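Local coordinates for uncharacterized protein (Porphyromonas gingivalis, PDB 1ZBS) that is of unknown function but is probably an N-acetylglucosamine kinase, with the two-domain fold of the sugar kinase, Hsp70 and actin superfamily, at residues G166-E169 with A170-E174. Residues are numbered along the deposited sequence; the frame is centred on the assembly and turned at random.
Sequences GLCE and AFLQE
The short amphipathic helix 167-174, about two turns long and with its centre about 28 Å from the centre of the chain, is held by four successive i to i+4 backbone hydrogen bonds. Gly166 is the N-cap residue, and its carbonyl O accepts Ala170 N at 2.7 Å; its positive phi of 96° is a conformation in which a CB would collide with the preceding carbonyl O. Phe171 N then binds Leu167 O, and Leu172 N reaches Cys168 O at 2.8 Å in an almost straight bond, the N-H...O angle being 177°. The last bond, from Gln173 N to Glu169 O at 3.1 Å, is longer, and its donor stands above the carbonyl plane.

Side chains add one apolar contact to this framework. Cys168 SG lies anti to its backbone N (chi1 -173°) and swings forward along the helix to meet Leu172 CD1 at 3.8 Å, while Leu172 CG rests 3.3 Å from Cys168 O. Farther round the helix, the Gln173 chain, extended beyond CG, runs back past Glu169 O, and its amide NE2 comes to 4.1 Å from Glu169 CB, a van der Waals approach. The bent Glu169 chain also carries its carboxylate toward the start of the helix, close to the like-charged carboxylate of Glu165, an approach probably unfavourable unless screened or a proton is shared.

Leu167 and Phe171 are the buried residues. Both pack on Leu158 of helix 147-159, which Cys168 also reaches at Leu159, and the Phe171 ring makes edge-to-face contacts with Phe199 and Phe202. The backbone bonds thus set the turns independently of the side chains, which sort the helix into an apolar face on helix 147-159 and a polar, exposed one with Glu169 and Gln173.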
# COMPACT_ATOMS: atom_id res chain seq x y z
N GLY A 166 23.27 4.34 -9.47
CA GLY A 166 22.85 4.74 -10.81
C GLY A 166 21.51 4.19 -11.27
O GLY A 166 20.84 4.83 -12.08
N LEU A 167 21.11 3.03 -10.77
CA LEU A 167 19.84 2.42 -11.18
C LEU A 167 18.68 3.35 -10.90
O LEU A 167 17.76 3.48 -11.71
CB LEU A 167 19.60 1.09 -10.46
CG LEU A 167 18.45 0.22 -10.98
CD1 LEU A 167 18.60 -0.00 -12.48
CD2 LEU A 167 18.44 -1.12 -10.25
N CYS A 168 18.71 4.00 -9.74
CA CYS A 168 17.63 4.91 -9.38
C CYS A 168 17.55 6.02 -10.40
O CYS A 168 16.49 6.26 -10.98
CB CYS A 168 17.87 5.49 -7.99
SG CYS A 168 16.49 6.47 -7.36
N GLU A 169 18.68 6.69 -10.64
CA GLU A 169 18.72 7.78 -11.60
C GLU A 169 18.36 7.29 -13.00
O GLU A 169 17.76 8.02 -13.78
CB GLU A 169 20.10 8.45 -11.60
CG GLU A 169 20.47 9.12 -10.28
CD GLU A 169 21.21 8.19 -9.34
OE1 GLU A 169 20.69 7.11 -9.02
OE2 GLU A 169 22.33 8.56 -8.91
N ALA A 170 18.73 6.05 -13.32
CA ALA A 170 18.43 5.48 -14.63
C ALA A 170 16.92 5.26 -14.77
O ALA A 170 16.36 5.44 -15.86
CB ALA A 170 19.18 4.15 -14.80
N PHE A 171 16.28 4.86 -13.67
CA PHE A 171 14.84 4.61 -13.60
C PHE A 171 14.06 5.91 -13.68
O PHE A 171 13.17 6.07 -14.53
CB PHE A 171 14.49 3.90 -12.28
CG PHE A 171 13.01 3.68 -12.06
CD1 PHE A 171 12.35 2.58 -12.61
CD2 PHE A 171 12.27 4.57 -11.28
CE1 PHE A 171 10.98 2.37 -12.40
CE2 PHE A 171 10.89 4.37 -11.06
CZ PHE A 171 10.25 3.26 -11.62
N LEU A 172 14.38 6.84 -12.80
CA LEU A 172 13.67 8.12 -12.76
C LEU A 172 13.73 8.90 -14.08
O LEU A 172 12.73 9.48 -14.50
CB LEU A 172 14.23 8.98 -11.62
CG LEU A 172 14.10 8.42 -10.19
CD1 LEU A 172 14.77 9.38 -9.20
CD2 LEU A 172 12.62 8.24 -9.83
N GLN A 173 14.89 8.90 -14.72
CA GLN A 173 15.08 9.60 -15.98
C GLN A 173 14.33 8.95 -17.16
O GLN A 173 13.83 9.65 -18.05
CB GLN A 173 16.58 9.72 -16.30
CG GLN A 173 17.31 10.84 -15.54
CD GLN A 173 18.84 10.69 -15.56
OE1 GLN A 173 19.40 10.10 -16.48
NE2 GLN A 173 19.50 11.25 -14.55
N GLU A 174 14.24 7.63 -17.17
CA GLU A 174 13.55 6.93 -18.24
C GLU A 174 12.07 7.30 -18.26
O GLU A 174 11.47 7.46 -19.32
CB GLU A 174 13.70 5.43 -18.08
CG GLU A 174 13.02 4.65 -19.18
CD GLU A 174 13.27 3.17 -19.06
OE1 GLU A 174 14.39 2.79 -18.65
OE2 GLU A 174 12.36 2.38 -19.40